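Side-chain contacts in dihydrodipicolinate synthase (Bacteroides thetaiotaomicron, PDB 4XKY), which probably catalyses the Schiff-base condensation of pyruvate with aspartate semialdehyde on the route to diaminopimelate and lysine, or a related aldolase reaction: residues 61-66 with 76-81; 192-197 with 247-252; 216-221 with 235-240. All coordinates share one frame; numbering follows the deposited sequence.

Interaction 1 of 3, residues 61-66 with 76-81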
ATOM      1  N   GLU A  61      11.887 -19.286  26.595  1.00 31.84           N
ATOM      2  CA  GLU A  61      12.488 -20.609  26.546  1.00 32.53           C
ATOM      3  C   GLU A  61      13.434 -20.783  25.359  1.00 30.92           C
ATOM      4  O   GLU A  61      14.458 -21.432  25.490  1.00 30.99           O
ATOM      5  CB  GLU A  61      11.417 -21.682  26.537  1.00 34.17           C
ATOM      6  CG  GLU A  61      10.601 -21.662  27.815  1.00 39.22           C
ATOM      7  CD  GLU A  61       9.547 -22.745  27.879  1.00 44.32           C
ATOM      8  OE1 GLU A  61       9.343 -23.458  26.871  1.00 51.97           O
ATOM      9  OE2 GLU A  61       8.898 -22.857  28.937  1.00 50.19           O
ATOM     10  N   MET A  62      13.106 -20.192  24.217  1.00 28.31           N
ATOM     11  CA  MET A  62      13.978 -20.303  23.073  1.00 29.33           C
ATOM     12  C   MET A  62      15.305 -19.625  23.372  1.00 30.79           C
ATOM     13  O   MET A  62      16.342 -20.160  23.058  1.00 31.81           O
ATOM     14  CB  MET A  62      13.361 -19.679  21.835  1.00 28.96           C
ATOM     15  CG  MET A  62      14.223 -19.715  20.562  1.00 28.55           C
ATOM     16  SD  MET A  62      14.654 -21.392  20.032  1.00 27.27           S
ATOM     17  CE  MET A  62      15.603 -21.041  18.559  1.00 26.61           C
ATOM     18  N   ILE A  63      15.255 -18.425  23.944  1.00 31.76           N
ATOM     19  CA  ILE A  63      16.454 -17.707  24.315  1.00 31.84           C
ATOM     20  C   ILE A  63      17.309 -18.497  25.308  1.00 32.64           C
ATOM     21  O   ILE A  63      18.508 -18.668  25.089  1.00 31.70           O
ATOM     22  CB  ILE A  63      16.085 -16.346  24.915  1.00 31.81           C
ATOM     23  CG1 ILE A  63      15.530 -15.442  23.816  1.00 31.72           C
ATOM     24  CG2 ILE A  63      17.284 -15.663  25.576  1.00 33.56           C
ATOM     25  CD1 ILE A  63      14.774 -14.246  24.352  1.00 30.47           C
ATOM     26  N   LYS A  64      16.692 -18.944  26.404  1.00 34.77           N
ATOM     27  CA  LYS A  64      17.405 -19.672  27.451  1.00 37.71           C
ATOM     28  C   LYS A  64      18.026 -20.949  26.911  1.00 35.89           C
ATOM     29  O   LYS A  64      19.224 -21.152  27.043  1.00 36.68           O
ATOM     30  CB  LYS A  64      16.486 -20.039  28.615  1.00 42.71           C
ATOM     31  CG  LYS A  64      15.906 -18.873  29.421  1.00 47.43           C
ATOM     32  CD  LYS A  64      15.344 -19.397  30.753  1.00 52.79           C
ATOM     33  CE  LYS A  64      14.084 -18.691  31.244  1.00 55.29           C
ATOM     34  NZ  LYS A  64      12.854 -19.176  30.544  1.00 56.50           N
ATOM     35  N   ASN A  65      17.232 -21.819  26.301  1.00 33.62           N
ATOM     36  CA  ASN A  65      17.813 -23.048  25.725  1.00 32.63           C
ATOM     37  C   ASN A  65      18.885 -22.792  24.669  1.00 31.42           C
ATOM     38  O   ASN A  65      19.878 -23.514  24.620  1.00 31.67           O
ATOM     39  CB  ASN A  65      16.734 -23.972  25.149  1.00 32.65           C
ATOM     40  CG  ASN A  65      15.998 -24.720  26.218  1.00 33.60           C
ATOM     41  OD1 ASN A  65      16.425 -25.793  26.650  1.00 35.84           O
ATOM     42  ND2 ASN A  65      14.917 -24.130  26.705  1.00 34.36           N
ATOM     43  N   THR A  66      18.692 -21.792  23.799  1.00 30.84           N
ATOM     44  CA  THR A  66      19.699 -21.533  22.759  1.00 30.07           C
ATOM     45  C   THR A  66      21.069 -21.136  23.406  1.00 31.38           C
ATOM     46  O   THR A  66      22.128 -21.617  23.008  1.00 29.78           O
ATOM     47  CB  THR A  66      19.235 -20.487  21.739  1.00 30.62           C
ATOM     48  OG1 THR A  66      18.083 -20.964  21.035  1.00 28.93           O
ATOM     49  CG2 THR A  66      20.328 -20.244  20.734  1.00 31.78           C
ATOM     50  N   VAL A  76      25.562 -15.473  20.140  1.00 34.44           N
ATOM     51  CA  VAL A  76      24.119 -15.499  20.051  1.00 32.38           C
ATOM     52  C   VAL A  76      23.506 -14.093  19.983  1.00 32.60           C
ATOM     53  O   VAL A  76      23.709 -13.245  20.857  1.00 32.95           O
ATOM     54  CB  VAL A  76      23.535 -16.281  21.223  1.00 32.78           C
ATOM     55  CG1 VAL A  76      22.034 -16.365  21.089  1.00 31.60           C
ATOM     56  CG2 VAL A  76      24.135 -17.690  21.254  1.00 34.41           C
ATOM     57  N   LEU A  77      22.751 -13.869  18.914  1.00 32.79           N
ATOM     58  CA  LEU A  77      21.983 -12.639  18.694  1.00 33.74           C
ATOM     59  C   LEU A  77      20.514 -12.921  18.934  1.00 32.23           C
ATOM     60  O   LEU A  77      19.986 -13.905  18.441  1.00 32.00           O
ATOM     61  CB  LEU A  77      22.149 -12.155  17.244  1.00 34.72           C
ATOM     62  CG  LEU A  77      23.389 -11.332  16.891  1.00 36.85           C
ATOM     63  CD1 LEU A  77      24.647 -12.092  17.226  1.00 37.90           C
ATOM     64  CD2 LEU A  77      23.416 -10.933  15.418  1.00 37.58           C
ATOM     65  N   VAL A  78      19.846 -12.026  19.645  1.00 31.99           N
ATOM     66  CA  VAL A  78      18.470 -12.223  20.036  1.00 30.55           C
ATOM     67  C   VAL A  78      17.630 -11.082  19.496  1.00 30.45           C
ATOM     68  O   VAL A  78      17.887  -9.915  19.798  1.00 31.82           O
ATOM     69  CB  VAL A  78      18.317 -12.261  21.574  1.00 31.10           C
ATOM     70  CG1 VAL A  78      16.852 -12.352  21.979  1.00 31.66           C
ATOM     71  CG2 VAL A  78      19.090 -13.435  22.168  1.00 33.00           C
ATOM     72  N   CYS A  79      16.593 -11.426  18.735  1.00 29.44           N
ATOM     73  CA  CYS A  79      15.608 -10.440  18.321  1.00 29.91           C
ATOM     74  C   CYS A  79      14.722 -10.092  19.509  1.00 28.60           C
ATOM     75  O   CYS A  79      14.067 -10.966  20.102  1.00 26.51           O
ATOM     76  CB  CYS A  79      14.758 -10.942  17.158  1.00 31.80           C
ATOM     77  SG  CYS A  79      13.827  -9.637  16.320  1.00 38.61           S
ATOM     78  N   ILE A  80      14.729  -8.809  19.859  1.00 28.96           N
ATOM     79  CA  ILE A  80      13.930  -8.297  20.970  1.00 29.84           C
ATOM     80  C   ILE A  80      12.736  -7.423  20.535  1.00 31.77           C
ATOM     81  O   ILE A  80      12.061  -6.864  21.398  1.00 35.44           O
ATOM     82  CB  ILE A  80      14.786  -7.475  21.958  1.00 29.87           C
ATOM     83  CG1 ILE A  80      15.434  -6.275  21.271  1.00 29.77           C
ATOM     84  CG2 ILE A  80      15.863  -8.347  22.604  1.00 29.21           C
ATOM     85  CD1 ILE A  80      15.910  -5.201  22.237  1.00 31.14           C
ATOM     86  N   SER A  81      12.481  -7.296  19.230  1.00 31.88           N
ATOM     87  CA  SER A  81      11.373  -6.449  18.736  1.00 34.35           C
ATOM     88  C   SER A  81      10.050  -6.919  19.331  1.00 34.59           C
ATOM     89  O   SER A  81       9.805  -8.108  19.467  1.00 32.03           O
ATOM     90  CB  SER A  81      11.241  -6.442  17.200  1.00 35.44           C
ATOM     91  OG  SER A  81      12.487  -6.280  16.539  1.00 36.55           O
TER
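Ile-63 and Val-78 meet with their side chains crossing at about a right angle, a small worked example of how a helix packs against the outside of a barrel strand. The isoleucine uses its longer branch: CD1 lies 3.7 Å from Val-78 CG1, and Ile-63 CG1 follows at 3.8 Å from the same methyl, so one valine carbon is met by the last two links of the chain. Ile-63 leaves the helix without heading straight for the strand. With CG1 beside the backbone N (chi1 -70°) and the chain then extended to CD1, the terminal methyl is carried across to it. Val-78 points at the helix directly, and because its CG1 is anti to the backbone N (chi1 175°), that branch rather than CG2 makes the contact. One helical turn further on, Thr-66 CG2 faces Val-76 CG1 at 4.3 Å, a looser methyl-to-methyl approach. The hydroxyl of Thr-66 is occupied within its own helix: OG1 donates to Met-62 O at 2.8 Å, and the backbone N of Thr-66 reaches that same oxygen from the opposite face of its carbonyl plane. Met-62 O thus takes two donors; the OG1 bond is what holds the threonine's rotation, with its methyl left to meet Val-76. Helix 56-70 is the crossover of a beta-alpha-beta unit in the TIM barrel, running between strands 42-44 and 76-79. On its flanks lie helix 24-36, where Thr-66 meets Ile-31, and helix 85-97, whose Leu-91 and Leu-94 touch Ile-63, while strand 76-79 bonds to strands 42-44 and 102-105.

Interaction 2 of 3, residues 192-197 with 247-252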
ATOM      1  N   PRO A 192      17.708 -11.862   2.964  1.00 32.60           N
ATOM      2  CA  PRO A 192      17.252 -12.783   1.943  1.00 32.07           C
ATOM      3  C   PRO A 192      18.387 -13.487   1.256  1.00 31.85           C
ATOM      4  O   PRO A 192      19.282 -12.830   0.736  1.00 34.21           O
ATOM      5  CB  PRO A 192      16.497 -11.878   0.970  1.00 32.71           C
ATOM      6  CG  PRO A 192      16.017 -10.777   1.834  1.00 33.12           C
ATOM      7  CD  PRO A 192      17.166 -10.514   2.747  1.00 32.42           C
ATOM      8  N   GLU A 193      18.338 -14.821   1.244  1.00 31.44           N
ATOM      9  CA  GLU A 193      19.480 -15.609   0.795  1.00 31.94           C
ATOM     10  C   GLU A 193      19.728 -15.517  -0.696  1.00 32.24           C
ATOM     11  O   GLU A 193      20.856 -15.727  -1.132  1.00 30.62           O
ATOM     12  CB  GLU A 193      19.380 -17.082   1.249  1.00 33.52           C
ATOM     13  CG  GLU A 193      18.215 -17.892   0.683  1.00 34.27           C
ATOM     14  CD  GLU A 193      17.703 -18.959   1.652  1.00 35.22           C
ATOM     15  OE1 GLU A 193      17.454 -20.102   1.223  1.00 35.27           O
ATOM     16  OE2 GLU A 193      17.541 -18.654   2.850  1.00 36.32           O
ATOM     17  N   GLU A 194      18.684 -15.198  -1.473  1.00 31.43           N
ATOM     18  CA  GLU A 194      18.810 -15.146  -2.924  1.00 32.06           C
ATOM     19  C   GLU A 194      19.783 -14.029  -3.392  1.00 32.91           C
ATOM     20  O   GLU A 194      20.321 -14.089  -4.482  1.00 32.95           O
ATOM     21  CB  GLU A 194      17.424 -14.999  -3.565  1.00 33.04           C
ATOM     22  CG  GLU A 194      16.482 -16.186  -3.282  1.00 33.18           C
ATOM     23  CD  GLU A 194      15.647 -16.015  -2.034  1.00 33.87           C
ATOM     24  OE1 GLU A 194      15.957 -15.123  -1.190  1.00 31.40           O
ATOM     25  OE2 GLU A 194      14.657 -16.771  -1.917  1.00 37.30           O
ATOM     26  N   ILE A 195      20.041 -13.041  -2.541  1.00 32.83           N
ATOM     27  CA  ILE A 195      20.894 -11.914  -2.910  1.00 32.43           C
ATOM     28  C   ILE A 195      22.118 -11.762  -1.997  1.00 32.00           C
ATOM     29  O   ILE A 195      22.768 -10.705  -1.988  1.00 30.11           O
ATOM     30  CB  ILE A 195      20.104 -10.595  -2.888  1.00 32.23           C
ATOM     31  CG1 ILE A 195      19.434 -10.374  -1.524  1.00 33.58           C
ATOM     32  CG2 ILE A 195      19.111 -10.586  -4.024  1.00 33.22           C
ATOM     33  CD1 ILE A 195      18.903  -8.965  -1.309  1.00 33.63           C
ATOM     34  N   MET A 196      22.415 -12.807  -1.236  1.00 30.95           N
ATOM     35  CA  MET A 196      23.576 -12.803  -0.355  1.00 32.95           C
ATOM     36  C   MET A 196      24.848 -12.731  -1.167  1.00 33.03           C
ATOM     37  O   MET A 196      25.744 -11.948  -0.849  1.00 33.23           O
ATOM     38  CB  MET A 196      23.602 -14.065   0.509  1.00 34.17           C
ATOM     39  CG  MET A 196      24.742 -14.159   1.513  1.00 34.90           C
ATOM     40  SD  MET A 196      26.163 -15.113   0.893  1.00 38.26           S
ATOM     41  CE  MET A 196      25.525 -16.783   0.836  1.00 37.51           C
ATOM     42  N   ALA A 197      24.947 -13.578  -2.188  1.00 33.85           N
ATOM     43  CA  ALA A 197      26.163 -13.644  -2.989  1.00 35.54           C
ATOM     44  C   ALA A 197      26.443 -12.301  -3.651  1.00 36.33           C
ATOM     45  O   ALA A 197      27.573 -11.813  -3.628  1.00 35.52           O
ATOM     46  CB  ALA A 197      26.064 -14.736  -4.037  1.00 36.70           C
ATOM     47  N   THR A 247      12.005 -24.304  -5.138  1.00 35.33           N
ATOM     48  CA  THR A 247      11.397 -25.632  -4.934  1.00 35.03           C
ATOM     49  C   THR A 247      11.086 -25.997  -3.487  1.00 33.83           C
ATOM     50  O   THR A 247      10.202 -26.809  -3.262  1.00 34.58           O
ATOM     51  CB  THR A 247      12.223 -26.793  -5.541  1.00 35.94           C
ATOM     52  OG1 THR A 247      13.520 -26.900  -4.907  1.00 35.65           O
ATOM     53  CG2 THR A 247      12.361 -26.618  -7.056  1.00 36.55           C
ATOM     54  N   ILE A 248      11.795 -25.441  -2.506  1.00 31.60           N
ATOM     55  CA  ILE A 248      11.462 -25.732  -1.107  1.00 29.53           C
ATOM     56  C   ILE A 248      10.517 -24.701  -0.528  1.00 29.45           C
ATOM     57  O   ILE A 248       9.768 -25.009   0.397  1.00 29.52           O
ATOM     58  CB  ILE A 248      12.712 -25.822  -0.188  1.00 29.25           C
ATOM     59  CG1 ILE A 248      13.732 -26.821  -0.703  1.00 29.23           C
ATOM     60  CG2 ILE A 248      12.338 -26.209   1.253  1.00 29.21           C
ATOM     61  CD1 ILE A 248      13.249 -28.256  -0.737  1.00 30.95           C
ATOM     62  N   TYR A 249      10.574 -23.459  -1.003  1.00 30.04           N
ATOM     63  CA  TYR A 249       9.836 -22.410  -0.344  1.00 30.08           C
ATOM     64  C   TYR A 249       8.520 -22.104  -1.047  1.00 31.59           C
ATOM     65  O   TYR A 249       7.805 -21.217  -0.603  1.00 33.46           O
ATOM     66  CB  TYR A 249      10.661 -21.137  -0.257  1.00 30.10           C
ATOM     67  CG  TYR A 249      11.998 -21.279   0.450  1.00 30.28           C
ATOM     68  CD1 TYR A 249      12.224 -22.278   1.422  1.00 29.67           C
ATOM     69  CD2 TYR A 249      13.032 -20.401   0.165  1.00 29.54           C
ATOM     70  CE1 TYR A 249      13.455 -22.385   2.061  1.00 30.40           C
ATOM     71  CE2 TYR A 249      14.258 -20.501   0.800  1.00 29.87           C
ATOM     72  CZ  TYR A 249      14.470 -21.490   1.740  1.00 29.99           C
ATOM     73  OH  TYR A 249      15.685 -21.567   2.365  1.00 32.31           O
ATOM     74  N   THR A 250       8.173 -22.828  -2.114  1.00 32.29           N
ATOM     75  CA  THR A 250       6.994 -22.441  -2.940  1.00 32.47           C
ATOM     76  C   THR A 250       5.843 -23.451  -2.918  1.00 34.07           C
ATOM     77  O   THR A 250       4.947 -23.367  -3.735  1.00 34.83           O
ATOM     78  CB  THR A 250       7.402 -22.244  -4.409  1.00 33.08           C
ATOM     79  OG1 THR A 250       8.075 -23.432  -4.864  1.00 33.29           O
ATOM     80  CG2 THR A 250       8.337 -21.031  -4.557  1.00 32.53           C
ATOM     81  N   VAL A 251       5.844 -24.395  -1.988  1.00 35.47           N
ATOM     82  CA  VAL A 251       4.814 -25.430  -1.975  1.00 38.14           C
ATOM     83  C   VAL A 251       3.480 -24.987  -1.386  1.00 40.96           C
ATOM     84  O   VAL A 251       2.427 -25.424  -1.834  1.00 43.49           O
ATOM     85  CB  VAL A 251       5.292 -26.679  -1.247  1.00 37.79           C
ATOM     86  CG1 VAL A 251       4.133 -27.638  -1.026  1.00 37.74           C
ATOM     87  CG2 VAL A 251       6.381 -27.331  -2.088  1.00 39.45           C
ATOM     88  N   GLY A 252       3.507 -24.163  -0.366  1.00 42.21           N
ATOM     89  CA  GLY A 252       2.250 -23.669   0.166  1.00 50.53           C
ATOM     90  C   GLY A 252       1.371 -22.976  -0.875  1.00 55.27           C
ATOM     91  O   GLY A 252       1.859 -22.425  -1.867  1.00 55.84           O
TER
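Tyr-249 reaches Glu-193 through a single hydrogen bond, OH donating to OE1 at 2.6 Å, the two side chains coming from opposite directions. The carboxylate oxygen is met on its syn side, with the hydroxyl 24° out of the carboxylate plane. Glu-193 takes the crowded position between backbone N and carbonyl carbon (chi1 64°) and bends again at chi2, which sends its acid group out toward the phenol. The same acid has further partners: OE2 accepts from Gly-211 N, and Tyr-219 OH adds a weak bond to OE1.

At the ring edge, carboxylate and ring planes stand 71° apart, and the approach of Glu-193 OE1 to Tyr-249 CE2, 3.2 Å, accompanies the hydrogen bond. Glu-194 OE2 lies farther off, 4.5 Å from Tyr-249 CD2; its own hydrogen bond goes to Ser-245 OG. The aromatic interaction is separate: Tyr-258 meets the Tyr-249 ring in an edge-to-face pair.

A phenylalanine in place of Tyr-249 has no hydroxyl to give, and Glu-193 OE1 would probably be left without its short donor and its carboxylate less firmly fixed in rotation. The arrangement belongs to the DapA architecture, a TIM barrel followed by a helical C-terminal domain: Glu-193 sits beyond strand 187-190 at the barrel mouth, its side chain about 7 Å from that of Thr-48, predicted to bind pyruvate, and Tyr-249 ties this loop to the turn between helices 231-247 and 257-268.

Interaction 3 of 3, residues 216-221 with 235-240. With ACT (acetate ion), chain E.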
ATOM      1  N   PRO A 216      23.945 -25.641   6.103  1.00 34.59           N
ATOM      2  CA  PRO A 216      24.862 -24.559   6.493  1.00 34.84           C
ATOM      3  C   PRO A 216      26.107 -24.509   5.610  1.00 35.47           C
ATOM      4  O   PRO A 216      26.571 -23.430   5.250  1.00 35.93           O
ATOM      5  CB  PRO A 216      25.246 -24.910   7.935  1.00 34.44           C
ATOM      6  CG  PRO A 216      24.739 -26.299   8.165  1.00 35.64           C
ATOM      7  CD  PRO A 216      23.588 -26.496   7.241  1.00 34.57           C
ATOM      8  N   GLU A 217      26.629 -25.669   5.234  1.00 35.52           N
ATOM      9  CA  GLU A 217      27.862 -25.698   4.440  1.00 38.14           C
ATOM     10  C   GLU A 217      27.723 -25.057   3.083  1.00 35.75           C
ATOM     11  O   GLU A 217      28.650 -24.412   2.615  1.00 34.50           O
ATOM     12  CB  GLU A 217      28.375 -27.128   4.268  1.00 42.01           C
ATOM     13  CG  GLU A 217      28.840 -27.680   5.598  1.00 47.52           C
ATOM     14  CD  GLU A 217      29.369 -29.096   5.541  1.00 54.77           C
ATOM     15  OE1 GLU A 217      29.365 -29.714   4.448  1.00 60.81           O
ATOM     16  OE2 GLU A 217      29.800 -29.583   6.610  1.00 58.94           O
ATOM     17  N   LEU A 218      26.590 -25.289   2.426  1.00 34.19           N
ATOM     18  CA  LEU A 218      26.338 -24.668   1.145  1.00 35.62           C
ATOM     19  C   LEU A 218      26.392 -23.144   1.286  1.00 35.29           C
ATOM     20  O   LEU A 218      27.000 -22.478   0.461  1.00 35.11           O
ATOM     21  CB  LEU A 218      24.980 -25.093   0.580  1.00 36.14           C
ATOM     22  CG  LEU A 218      24.400 -24.182  -0.511  1.00 37.05           C
ATOM     23  CD1 LEU A 218      25.231 -24.241  -1.780  1.00 38.65           C
ATOM     24  CD2 LEU A 218      22.972 -24.586  -0.830  1.00 37.98           C
ATOM     25  N   TYR A 219      25.761 -22.581   2.316  1.00 33.51           N
ATOM     26  CA  TYR A 219      25.696 -21.127   2.390  1.00 33.28           C
ATOM     27  C   TYR A 219      27.036 -20.534   2.811  1.00 35.36           C
ATOM     28  O   TYR A 219      27.407 -19.453   2.357  1.00 37.10           O
ATOM     29  CB  TYR A 219      24.572 -20.676   3.312  1.00 33.13           C
ATOM     30  CG  TYR A 219      23.240 -21.002   2.720  1.00 33.05           C
ATOM     31  CD1 TYR A 219      22.554 -20.079   1.949  1.00 32.56           C
ATOM     32  CD2 TYR A 219      22.703 -22.251   2.867  1.00 34.20           C
ATOM     33  CE1 TYR A 219      21.342 -20.392   1.376  1.00 32.71           C
ATOM     34  CE2 TYR A 219      21.490 -22.576   2.290  1.00 35.00           C
ATOM     35  CZ  TYR A 219      20.820 -21.639   1.545  1.00 33.61           C
ATOM     36  OH  TYR A 219      19.607 -21.952   0.982  1.00 36.11           O
ATOM     37  N   VAL A 220      27.752 -21.234   3.685  1.00 35.26           N
ATOM     38  CA  VAL A 220      29.100 -20.831   4.079  1.00 35.72           C
ATOM     39  C   VAL A 220      30.035 -20.858   2.881  1.00 36.24           C
ATOM     40  O   VAL A 220      30.824 -19.925   2.690  1.00 35.54           O
ATOM     41  CB  VAL A 220      29.644 -21.721   5.212  1.00 36.19           C
ATOM     42  CG1 VAL A 220      31.132 -21.487   5.431  1.00 37.58           C
ATOM     43  CG2 VAL A 220      28.886 -21.410   6.492  1.00 35.24           C
ATOM     44  N   SER A 221      29.930 -21.915   2.078  1.00 36.10           N
ATOM     45  CA  SER A 221      30.710 -22.008   0.843  1.00 37.67           C
ATOM     46  C   SER A 221      30.407 -20.892  -0.131  1.00 37.04           C
ATOM     47  O   SER A 221      31.316 -20.363  -0.757  1.00 37.84           O
ATOM     48  CB  SER A 221      30.504 -23.350   0.134  1.00 38.23           C
ATOM     49  OG  SER A 221      31.032 -24.393   0.919  1.00 38.70           O
ATOM     50  N   ARG A 235      28.740 -18.820  -9.187  1.00 44.52           N
ATOM     51  CA  ARG A 235      27.702 -19.252 -10.132  1.00 45.56           C
ATOM     52  C   ARG A 235      27.156 -20.649  -9.841  1.00 45.05           C
ATOM     53  O   ARG A 235      25.953 -20.857  -9.879  1.00 45.02           O
ATOM     54  CB  ARG A 235      28.180 -19.142 -11.586  1.00 47.94           C
ATOM     55  CG  ARG A 235      28.142 -17.706 -12.099  1.00 49.92           C
ATOM     56  CD  ARG A 235      28.502 -17.597 -13.576  1.00 52.97           C
ATOM     57  NE  ARG A 235      29.871 -18.042 -13.832  1.00 53.31           N
ATOM     58  CZ  ARG A 235      30.947 -17.254 -13.919  1.00 53.91           C
ATOM     59  NH1 ARG A 235      30.858 -15.927 -13.790  1.00 52.68           N
ATOM     60  NH2 ARG A 235      32.140 -17.808 -14.139  1.00 53.30           N
ATOM     61  N   ARG A 236      28.036 -21.595  -9.545  1.00 45.63           N
ATOM     62  CA  ARG A 236      27.615 -22.964  -9.292  1.00 46.52           C
ATOM     63  C   ARG A 236      26.709 -23.031  -8.071  1.00 45.53           C
ATOM     64  O   ARG A 236      25.652 -23.677  -8.099  1.00 44.73           O
ATOM     65  CB  ARG A 236      28.840 -23.846  -9.057  1.00 48.31           C
ATOM     66  CG  ARG A 236      28.518 -25.336  -9.030  1.00 49.80           C
ATOM     67  CD  ARG A 236      29.780 -26.175  -8.978  1.00 50.76           C
ATOM     68  NE  ARG A 236      30.479 -26.077  -7.699  1.00 50.67           N
ATOM     69  CZ  ARG A 236      30.124 -26.717  -6.586  1.00 50.60           C
ATOM     70  NH1 ARG A 236      29.051 -27.504  -6.561  1.00 50.85           N
ATOM     71  NH2 ARG A 236      30.851 -26.572  -5.486  1.00 50.21           N
ATOM     72  N   LEU A 237      27.141 -22.351  -7.006  1.00 44.43           N
ATOM     73  CA  LEU A 237      26.441 -22.389  -5.720  1.00 42.04           C
ATOM     74  C   LEU A 237      25.189 -21.525  -5.721  1.00 39.94           C
ATOM     75  O   LEU A 237      24.192 -21.895  -5.108  1.00 39.06           O
ATOM     76  CB  LEU A 237      27.382 -22.002  -4.581  1.00 41.49           C
ATOM     77  CG  LEU A 237      28.562 -22.976  -4.416  1.00 43.11           C
ATOM     78  CD1 LEU A 237      29.512 -22.539  -3.309  1.00 42.88           C
ATOM     79  CD2 LEU A 237      28.097 -24.405  -4.166  1.00 44.07           C
ATOM     80  N   GLN A 238      25.228 -20.385  -6.410  1.00 38.65           N
ATOM     81  CA  GLN A 238      24.020 -19.571  -6.566  1.00 38.35           C
ATOM     82  C   GLN A 238      22.879 -20.386  -7.219  1.00 39.50           C
ATOM     83  O   GLN A 238      21.712 -20.250  -6.829  1.00 39.69           O
ATOM     84  CB  GLN A 238      24.312 -18.276  -7.354  1.00 37.67           C
ATOM     85  CG  GLN A 238      23.117 -17.348  -7.550  1.00 35.33           C
ATOM     86  CD  GLN A 238      22.593 -16.760  -6.244  1.00 35.75           C
ATOM     87  OE1 GLN A 238      23.147 -16.999  -5.163  1.00 36.18           O
ATOM     88  NE2 GLN A 238      21.520 -15.995  -6.336  1.00 34.04           N
ATOM     89  N   GLU A 239      23.206 -21.240  -8.183  1.00 42.75           N
ATOM     90  CA  GLU A 239      22.178 -22.040  -8.852  1.00 44.93           C
ATOM     91  C   GLU A 239      21.503 -22.995  -7.871  1.00 43.69           C
ATOM     92  O   GLU A 239      20.290 -23.203  -7.948  1.00 44.41           O
ATOM     93  CB  GLU A 239      22.728 -22.817 -10.059  1.00 50.60           C
ATOM     94  CG  GLU A 239      21.697 -23.767 -10.694  1.00 54.94           C
ATOM     95  CD  GLU A 239      21.990 -24.162 -12.144  1.00 60.98           C
ATOM     96  OE1 GLU A 239      23.158 -24.093 -12.579  1.00 66.03           O
ATOM     97  OE2 GLU A 239      21.042 -24.567 -12.859  1.00 66.61           O
ATOM     98  N   LYS A 240      22.283 -23.573  -6.959  1.00 41.55           N
ATOM     99  CA  LYS A 240      21.720 -24.442  -5.926  1.00 40.63           C
ATOM    100  C   LYS A 240      20.846 -23.636  -4.959  1.00 37.49           C
ATOM    101  O   LYS A 240      19.722 -24.038  -4.647  1.00 36.54           O
ATOM    102  CB  LYS A 240      22.823 -25.159  -5.144  1.00 42.41           C
ATOM    103  CG  LYS A 240      23.558 -26.239  -5.922  1.00 47.11           C
ATOM    104  CD  LYS A 240      24.479 -27.005  -4.975  1.00 49.88           C
ATOM    105  CE  LYS A 240      25.667 -27.643  -5.678  1.00 52.92           C
ATOM    106  NZ  LYS A 240      25.263 -28.913  -6.340  1.00 55.97           N
TER
HETATM  107  C   ACT E 401      25.132 -28.926   4.155  1.00 48.57           C
HETATM  108  O   ACT E 401      25.205 -28.515   5.340  1.00 43.37           O
HETATM  109  OXT ACT E 401      25.216 -28.143   3.188  1.00 47.02           O
HETATM  110  CH3 ACT E 401      24.941 -30.392   3.847  1.00 52.99           C
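Ser-221, whose CB rests on Leu-237, gives its backbone N to Glu-217 O at 2.9 Å, a regular bond inside helix 216-227. That helix is the last of the TIM barrel, and helix 231-247 opens the C-terminal helical domain right after it. The two are consecutive helices running roughly antiparallel, their segments inclined at 139° and their axes approaching to 10.1 Å. Here the interface is made chiefly by two leucines that slide past each other. Leu-218 and Leu-237 do so in opposite directions, Leu-218 CD1 lying 3.7 Å from Leu-237 CD2. Leu-218 sets out across the direction of the partner helix, and with CG anti to the backbone N (chi1 161°), its CD1 is brought over to the partner. Leu-237 points straight in and divides its methyls: CD2 goes to Leu-218, while CD1 sits 3.7 Å from Ser-221 CB. Lys-240 joins through CB, 4.2 Å from Leu-218 CD1, while its chain end leads away. Val-241 and Ile-244 of helix 231-247 also touch Leu-218. At the start of helix 216-227 an acetate, probably from the crystallisation liquor, straddles two backbone amides, where the helix end is likely to favour an anion. Glu-217 N donates to acetate O at 3.2 Å, and Leu-218 N to OXT at 3.3 Å.

How the interactions relate
Along the chain, interaction 1 is complete before the other two begin, and interaction 3 falls wholly between the two segments of interaction 2. Interaction 1 lies across the chain's centre from both, its centre about 24 Å from that of interaction 2 and about 27 Å from that of interaction 3. It binds helix to strand within the barrel. The centres of the other two are about 12 Å apart, and they touch: Tyr-219 OH approaches Glu-193 OE1, and Gln-238 NE2 approaches Glu-194 O. Both link the barrel to helix 231-247 or the turn after it, so the C-terminal helices are fastened to the barrel at two adjoining places, one near the predicted pyruvate site.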